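Side-chain contacts in C-glycoside 3-oxidase (Microbacterium trichothecenolyticum, PDB 7DVE), which oxidises the C3 hydroxyl of the sugar in C-glycosides such as isoorientin and mangiferin, using FAD and passing the electrons to oxygen to give hydrogen peroxide: residues Arg134-Glu139 with Ala191-Gln196; Leu200-Arg205 with Thr322-Tyr327; Thr238-Glu243 with Ser284-Asp289. All coordinates share one frame; numbering follows the deposited sequence.

Contact 1. Residues Arg134-Glu139 with Ala191-Gln196; sequences RPNDSE and ADERVQ
Asn-136 and Glu-193 meet at about a right angle, with the amide and carboxylate planes turned 68° apart. The amide end does the touching: ND2 of Asn-136 stands 3.7 Å from OE2 of Glu-193 and 3.8 Å from its CG, too long for a hydrogen bond to the oxygen. That amide nitrogen is committed to the carbonyl of Phe-335. Asn-136 swings its CG away from its own backbone N (chi1 -167°), which carries the amide across toward Glu-193, whose chain runs out extended beyond CG.

Asp-137 comes to the same carboxylate, also nearly crosswise, the two acid planes 74° apart. Its OD2 lies 3.9 Å from OE2 of Glu-193, a pair of like charges that would be expected to disfavour each other; the backbone NH of Asp-337 bonds to OD2 of Asp-137 and may offset part of the cost. Behind this pair the turn is braced from within. The backbone N of Asn-136 donates to OE1 of Glu-139 at 2.7 Å, on the anti side of the carboxylate, while OE2 of Glu-139 takes the NH groups of Ala-486 and Cys-487. The whole is a loose, polar, loop-to-loop surface contact, joining the turn ahead of helix 142-145 to the loop leading into strand 196-204.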
# COMPACT_ATOMS: atom_id res chain seq x y z
N ARG A 134 2.24 -9.02 -9.40
CA ARG A 134 3.59 -8.64 -9.79
C ARG A 134 3.51 -7.61 -10.91
O ARG A 134 2.58 -7.65 -11.72
CB ARG A 134 4.37 -9.86 -10.26
CG ARG A 134 4.81 -10.79 -9.13
CD ARG A 134 5.62 -11.96 -9.65
NE ARG A 134 6.02 -12.85 -8.56
CZ ARG A 134 7.22 -13.39 -8.45
NH1 ARG A 134 8.17 -13.15 -9.34
NH2 ARG A 134 7.49 -14.18 -7.41
N PRO A 135 4.45 -6.67 -10.97
CA PRO A 135 4.49 -5.75 -12.11
C PRO A 135 4.85 -6.51 -13.38
O PRO A 135 5.59 -7.50 -13.35
CB PRO A 135 5.58 -4.75 -11.73
CG PRO A 135 6.47 -5.52 -10.78
CD PRO A 135 5.56 -6.44 -10.03
N ASN A 136 4.32 -6.02 -14.50
CA ASN A 136 4.56 -6.61 -15.82
C ASN A 136 5.07 -5.54 -16.79
O ASN A 136 4.79 -4.35 -16.63
CB ASN A 136 3.28 -7.26 -16.34
CG ASN A 136 3.52 -8.16 -17.55
OD1 ASN A 136 4.65 -8.64 -17.78
ND2 ASN A 136 2.46 -8.44 -18.30
N ASP A 137 5.83 -5.97 -17.79
CA ASP A 137 6.27 -5.11 -18.91
C ASP A 137 6.86 -3.80 -18.37
O ASP A 137 7.70 -3.85 -17.46
CB ASP A 137 5.08 -4.95 -19.88
CG ASP A 137 4.83 -6.21 -20.73
OD1 ASP A 137 5.55 -7.23 -20.55
OD2 ASP A 137 3.92 -6.17 -21.58
N SER A 138 6.44 -2.63 -18.86
CA SER A 138 7.06 -1.35 -18.49
C SER A 138 6.86 -0.96 -17.02
O SER A 138 7.60 -0.10 -16.54
CB SER A 138 6.55 -0.21 -19.40
OG SER A 138 5.15 0.04 -19.16
N GLU A 139 5.92 -1.56 -16.29
CA GLU A 139 5.89 -1.30 -14.85
C GLU A 139 7.12 -1.81 -14.11
O GLU A 139 7.29 -1.46 -12.94
CB GLU A 139 4.68 -1.92 -14.16
CG GLU A 139 3.42 -2.05 -14.97
CD GLU A 139 2.35 -2.82 -14.20
OE1 GLU A 139 2.41 -4.07 -14.17
OE2 GLU A 139 1.47 -2.18 -13.59
N ALA A 191 1.24 -16.74 -20.51
CA ALA A 191 0.86 -17.11 -19.14
C ALA A 191 0.88 -15.91 -18.20
O ALA A 191 -0.09 -15.67 -17.47
CB ALA A 191 1.78 -18.21 -18.62
N ASP A 192 1.98 -15.15 -18.19
CA ASP A 192 2.08 -13.99 -17.30
C ASP A 192 0.98 -12.96 -17.55
O ASP A 192 0.81 -12.04 -16.74
CB ASP A 192 3.45 -13.32 -17.46
CG ASP A 192 4.55 -14.06 -16.71
OD1 ASP A 192 4.49 -14.12 -15.47
OD2 ASP A 192 5.47 -14.59 -17.38
N GLU A 193 0.25 -13.09 -18.65
CA GLU A 193 -0.71 -12.08 -19.05
C GLU A 193 -2.16 -12.56 -19.12
O GLU A 193 -3.05 -11.71 -19.24
CB GLU A 193 -0.31 -11.48 -20.41
CG GLU A 193 1.19 -11.26 -20.49
CD GLU A 193 1.63 -10.67 -21.80
OE1 GLU A 193 1.09 -11.09 -22.85
OE2 GLU A 193 2.52 -9.77 -21.77
N ARG A 194 -2.42 -13.85 -19.04
CA ARG A 194 -3.80 -14.29 -19.19
C ARG A 194 -4.57 -14.10 -17.89
O ARG A 194 -4.02 -13.86 -16.82
CB ARG A 194 -3.86 -15.74 -19.67
CG ARG A 194 -3.73 -15.85 -21.18
CD ARG A 194 -3.71 -17.29 -21.66
NE ARG A 194 -2.60 -18.05 -21.11
CZ ARG A 194 -1.62 -18.58 -21.83
NH1 ARG A 194 -1.57 -18.42 -23.15
NH2 ARG A 194 -0.66 -19.26 -21.22
N VAL A 195 -5.90 -14.14 -18.02
CA VAL A 195 -6.77 -14.06 -16.86
C VAL A 195 -6.44 -15.20 -15.89
O VAL A 195 -6.22 -16.34 -16.30
CB VAL A 195 -8.23 -14.10 -17.33
CG1 VAL A 195 -9.16 -14.03 -16.14
CG2 VAL A 195 -8.49 -12.93 -18.27
N GLN A 196 -6.36 -14.87 -14.60
CA GLN A 196 -5.87 -15.82 -13.61
C GLN A 196 -6.36 -15.38 -12.24
O GLN A 196 -6.98 -14.32 -12.10
CB GLN A 196 -4.34 -15.92 -13.64
CG GLN A 196 -3.59 -14.56 -13.62
CD GLN A 196 -2.10 -14.74 -13.81
OE1 GLN A 196 -1.40 -15.21 -12.90
NE2 GLN A 196 -1.61 -14.41 -15.00

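Contact 2. Residues Leu200-Arg205 with Thr322-Tyr327; sequences LAVHRR and TGLSEY
The guanidinium of Arg-204 meets the carboxylate of Glu-326 at its edge: the carboxylate carbon lies in the guanidinium plane, the two planes are turned 58° apart, and the pairing is lopsided. OE2 of Glu-326 is shared by both terminal nitrogens, at 2.9 Å from NH1 of Arg-204 and, in a weak bond, 3.2 Å from NH2. The NH1 bond reaches OE2 on its syn side. NH2 also makes a long, weak but nearly straight bond to OE1 of Glu-326 (172°), and another weak hydrogen bond to the carbonyl of Ala-167. The two side chains come from opposite directions, Arg-204 bending at chi2 (-141°) on its way to the acid.

The second guanidinium, that of Arg-205, has CB of Thr-322 over one face. NE of Arg-205 and OG1 of Thr-322 are 3.3 Å apart, but the angle is too poor for a hydrogen bond; NH1 of Arg-205 bonds instead to Asn-56. It is the Arg-204 to Glu-326 salt bridge that ties the end of strand 196-204, a member of the large antiparallel sheet of this GMC oxidoreductase, to the loop that leads into strand 330-333, itself a neighbour of strand 196-204 in that sheet.

Two residues before Arg-204 the contact turns apolar. CG2 of Val-202 faces CD1 of Leu-324 at 4.3 Å, and both residues are buried. Leu-324 also packs on Trp-212 of strand 210-212, and its side chain lies about 7 Å from that of the FAD-binding residue Thr-129.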
# COMPACT_ATOMS: atom_id res chain seq x y z
N LEU A 200 -3.19 -13.04 -3.40
CA LEU A 200 -3.80 -12.27 -2.32
C LEU A 200 -3.03 -12.44 -1.02
O LEU A 200 -2.62 -13.55 -0.66
CB LEU A 200 -5.27 -12.68 -2.08
CG LEU A 200 -6.36 -12.35 -3.10
CD1 LEU A 200 -7.68 -13.07 -2.73
CD2 LEU A 200 -6.59 -10.78 -3.25
N ALA A 201 -2.88 -11.34 -0.28
CA ALA A 201 -2.23 -11.37 1.03
C ALA A 201 -3.30 -11.71 2.04
O ALA A 201 -3.93 -10.83 2.64
CB ALA A 201 -1.56 -10.03 1.33
N VAL A 202 -3.54 -13.00 2.22
CA VAL A 202 -4.68 -13.49 2.99
C VAL A 202 -4.24 -14.76 3.71
O VAL A 202 -3.34 -15.46 3.25
CB VAL A 202 -5.90 -13.75 2.07
CG1 VAL A 202 -5.75 -15.07 1.30
CG2 VAL A 202 -7.14 -13.79 2.86
N HIS A 203 -4.88 -15.06 4.84
CA HIS A 203 -4.63 -16.30 5.56
C HIS A 203 -5.90 -16.72 6.29
O HIS A 203 -6.85 -15.94 6.44
CB HIS A 203 -3.48 -16.17 6.56
CG HIS A 203 -3.76 -15.22 7.69
ND1 HIS A 203 -3.53 -13.87 7.60
CD2 HIS A 203 -4.30 -15.43 8.91
CE1 HIS A 203 -3.89 -13.28 8.72
NE2 HIS A 203 -4.37 -14.20 9.54
N ARG A 204 -5.90 -17.95 6.77
CA ARG A 204 -6.99 -18.47 7.58
C ARG A 204 -6.66 -18.32 9.05
O ARG A 204 -5.54 -18.61 9.49
CB ARG A 204 -7.26 -19.94 7.26
CG ARG A 204 -7.65 -20.15 5.82
CD ARG A 204 -8.74 -21.19 5.65
NE ARG A 204 -9.22 -21.17 4.28
CZ ARG A 204 -10.46 -20.90 3.92
NH1 ARG A 204 -11.42 -20.70 4.81
NH2 ARG A 204 -10.76 -20.85 2.62
N ARG A 205 -7.64 -17.88 9.82
CA ARG A 205 -7.47 -17.88 11.26
C ARG A 205 -7.53 -19.31 11.76
O ARG A 205 -8.24 -20.16 11.21
CB ARG A 205 -8.54 -17.01 11.90
CG ARG A 205 -8.46 -15.52 11.46
CD ARG A 205 -9.80 -14.81 11.63
NE ARG A 205 -10.34 -15.06 12.96
CZ ARG A 205 -9.89 -14.50 14.07
NH1 ARG A 205 -8.94 -13.57 14.03
NH2 ARG A 205 -10.38 -14.88 15.24
N THR A 322 -16.21 -12.86 11.59
CA THR A 322 -14.90 -12.33 11.27
C THR A 322 -14.50 -12.80 9.87
O THR A 322 -15.02 -13.78 9.34
CB THR A 322 -13.82 -12.74 12.28
OG1 THR A 322 -13.37 -14.06 11.98
CG2 THR A 322 -14.37 -12.74 13.67
N GLY A 323 -13.57 -12.07 9.28
CA GLY A 323 -13.07 -12.47 7.99
C GLY A 323 -14.04 -12.27 6.84
O GLY A 323 -14.96 -11.43 6.87
N LEU A 324 -13.81 -13.05 5.79
CA LEU A 324 -14.44 -12.83 4.51
C LEU A 324 -15.40 -13.97 4.19
O LEU A 324 -15.30 -15.08 4.72
CB LEU A 324 -13.41 -12.73 3.38
CG LEU A 324 -12.15 -11.91 3.61
CD1 LEU A 324 -11.08 -12.20 2.52
CD2 LEU A 324 -12.52 -10.46 3.66
N SER A 325 -16.34 -13.66 3.31
CA SER A 325 -17.15 -14.69 2.71
C SER A 325 -16.38 -15.33 1.56
O SER A 325 -15.34 -14.84 1.12
CB SER A 325 -18.44 -14.09 2.18
OG SER A 325 -18.07 -13.20 1.13
N GLU A 326 -16.92 -16.43 1.05
CA GLU A 326 -16.24 -17.19 0.01
C GLU A 326 -17.24 -17.33 -1.12
O GLU A 326 -17.97 -18.32 -1.19
CB GLU A 326 -15.74 -18.54 0.56
CG GLU A 326 -14.69 -18.26 1.67
CD GLU A 326 -13.98 -19.48 2.20
OE1 GLU A 326 -13.87 -20.49 1.48
OE2 GLU A 326 -13.53 -19.42 3.36
N TYR A 327 -17.27 -16.33 -1.99
CA TYR A 327 -18.12 -16.38 -3.17
C TYR A 327 -17.23 -16.53 -4.39
O TYR A 327 -16.63 -17.59 -4.56
CB TYR A 327 -19.05 -15.15 -3.25
CG TYR A 327 -20.01 -15.06 -2.06
CD1 TYR A 327 -20.79 -16.15 -1.69
CD2 TYR A 327 -20.12 -13.90 -1.31
CE1 TYR A 327 -21.65 -16.08 -0.61
CE2 TYR A 327 -20.98 -13.82 -0.23
CZ TYR A 327 -21.73 -14.90 0.12
OH TYR A 327 -22.56 -14.81 1.20

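Contact 3. Residues Thr238-Glu243 with Ser284-Asp289; sequences TRVLVE and SGIRPD
Strand 235-243 passes the C-terminal end of helix 276-283, the backbones closest at Arg-239 and Ser-284, whose CA atoms are 4.9 Å apart. Past Ser-284 the chain leaves the helix through Gly-285, which takes positive phi (77°) in a Schellman motif and turns the loop so that Ile-286 also faces the strand.

Ser-284 carries the polar link. Its OG accepts the backbone NH of Val-240 at 2.7 Å, an almost straight bond (175°), and is also hydrogen-bonded to the carbonyl of Leu-280 one turn back in the helix. Two partners thus grip the hydroxyl and fix its rotation, with OG beside its own backbone nitrogen (chi1 -42°). Strand 235-243 is an outermost strand of a three-stranded antiparallel sheet, paired on its other side with strand 246-254, so the serine ties a helix end to a sheet edge. Val-237, earlier on this strand, binds FAD, and the side chain of Val-240 is about 9 Å from the cofactor.

Around the bond the approach is close: OG of Ser-284 is 3.5 Å from CA of Arg-239, and CG of Arg-239 lies 3.8 Å from the same OG of Ser-284. Farther along, the end of Ile-286 meets the valine crosswise, its CD1 lying 4.2 Å from both CG1 and CB of Val-240.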
# COMPACT_ATOMS: atom_id res chain seq x y z
N THR A 238 9.22 13.57 14.58
CA THR A 238 9.18 14.92 14.04
C THR A 238 10.43 15.28 13.25
O THR A 238 10.39 16.23 12.46
CB THR A 238 8.98 15.94 15.15
OG1 THR A 238 9.98 15.75 16.16
CG2 THR A 238 7.63 15.77 15.79
N ARG A 239 11.53 14.53 13.41
CA ARG A 239 12.78 14.90 12.78
C ARG A 239 13.69 13.68 12.66
O ARG A 239 13.77 12.86 13.58
CB ARG A 239 13.49 15.99 13.58
CG ARG A 239 14.38 16.89 12.77
CD ARG A 239 15.16 17.89 13.66
NE ARG A 239 14.39 18.31 14.82
CZ ARG A 239 14.91 18.72 15.97
NH1 ARG A 239 16.22 18.77 16.15
NH2 ARG A 239 14.10 19.09 16.96
N VAL A 240 14.38 13.58 11.53
CA VAL A 240 15.53 12.69 11.39
C VAL A 240 16.77 13.48 11.81
O VAL A 240 17.12 14.48 11.19
CB VAL A 240 15.67 12.18 9.95
CG1 VAL A 240 16.95 11.33 9.83
CG2 VAL A 240 14.43 11.38 9.53
N LEU A 241 17.42 13.02 12.88
CA LEU A 241 18.65 13.65 13.34
C LEU A 241 19.78 13.28 12.40
O LEU A 241 20.11 12.09 12.24
CB LEU A 241 18.98 13.22 14.76
CG LEU A 241 18.04 13.71 15.87
CD1 LEU A 241 18.29 12.96 17.17
CD2 LEU A 241 18.20 15.21 16.07
N VAL A 242 20.38 14.29 11.77
CA VAL A 242 21.55 14.14 10.92
C VAL A 242 22.75 14.75 11.64
O VAL A 242 22.63 15.80 12.28
CB VAL A 242 21.31 14.78 9.54
CG1 VAL A 242 20.67 16.15 9.71
CG2 VAL A 242 22.63 14.91 8.77
N GLU A 243 23.90 14.08 11.55
CA GLU A 243 25.10 14.49 12.25
C GLU A 243 26.33 13.98 11.50
O GLU A 243 26.37 12.82 11.11
CB GLU A 243 25.07 13.98 13.70
CG GLU A 243 26.42 13.59 14.28
CD GLU A 243 26.28 12.61 15.44
OE1 GLU A 243 25.91 13.05 16.55
OE2 GLU A 243 26.49 11.38 15.23
N SER A 284 13.12 17.62 8.33
CA SER A 284 14.46 17.40 8.87
C SER A 284 15.56 18.08 8.06
O SER A 284 16.75 17.90 8.38
CB SER A 284 14.76 15.90 8.96
OG SER A 284 13.63 15.19 9.44
N GLY A 285 15.20 18.87 7.05
CA GLY A 285 16.20 19.54 6.23
C GLY A 285 16.90 18.65 5.23
O GLY A 285 17.95 19.05 4.71
N ILE A 286 16.37 17.47 4.94
CA ILE A 286 16.92 16.57 3.93
C ILE A 286 16.04 16.73 2.70
O ILE A 286 14.93 16.18 2.62
CB ILE A 286 16.95 15.12 4.43
CG1 ILE A 286 17.89 15.00 5.63
CG2 ILE A 286 17.33 14.16 3.31
CD1 ILE A 286 17.50 13.89 6.59
N ARG A 287 16.51 17.51 1.72
CA ARG A 287 15.67 18.01 0.64
C ARG A 287 16.34 17.86 -0.71
O ARG A 287 16.64 18.86 -1.37
CB ARG A 287 15.31 19.48 0.88
CG ARG A 287 14.59 19.75 2.18
CD ARG A 287 14.30 21.24 2.32
NE ARG A 287 13.42 21.52 3.46
CZ ARG A 287 13.21 22.73 3.97
NH1 ARG A 287 13.74 23.81 3.43
NH2 ARG A 287 12.47 22.84 5.07
N PRO A 288 16.58 16.64 -1.18
CA PRO A 288 17.04 16.47 -2.56
C PRO A 288 15.96 16.92 -3.53
O PRO A 288 14.77 16.82 -3.25
CB PRO A 288 17.32 14.97 -2.67
CG PRO A 288 16.35 14.36 -1.69
CD PRO A 288 16.26 15.35 -0.54
N ASP A 289 16.40 17.42 -4.68
CA ASP A 289 15.48 18.02 -5.64
C ASP A 289 14.29 17.13 -5.98
O ASP A 289 13.20 17.65 -6.24
CB ASP A 289 16.19 18.36 -6.94
CG ASP A 289 15.41 19.39 -7.73
OD1 ASP A 289 15.39 20.56 -7.28
OD2 ASP A 289 14.78 19.02 -8.75

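Taken together, the three contacts show how chemistry follows location. Contact 1 is a surface contact without a hydrogen bond or salt bridge between its segments, and Asp-137 and Glu-139 find partners outside it. Contacts 2 and 3 are partly buried, each setting a polar fastening beside an apolar pair, but contact 2 relies on a charged bridge at its exposed side whereas contact 3 uses one neutral hydroxyl-to-backbone bond. Contact 1 uses the loop leading into strand 196-204, contact 2 that strand's far end, with centres 24 Å apart. Contact 3 joins a different sheet, across the chain's centre from contact 2, their centres about 41 Å apart.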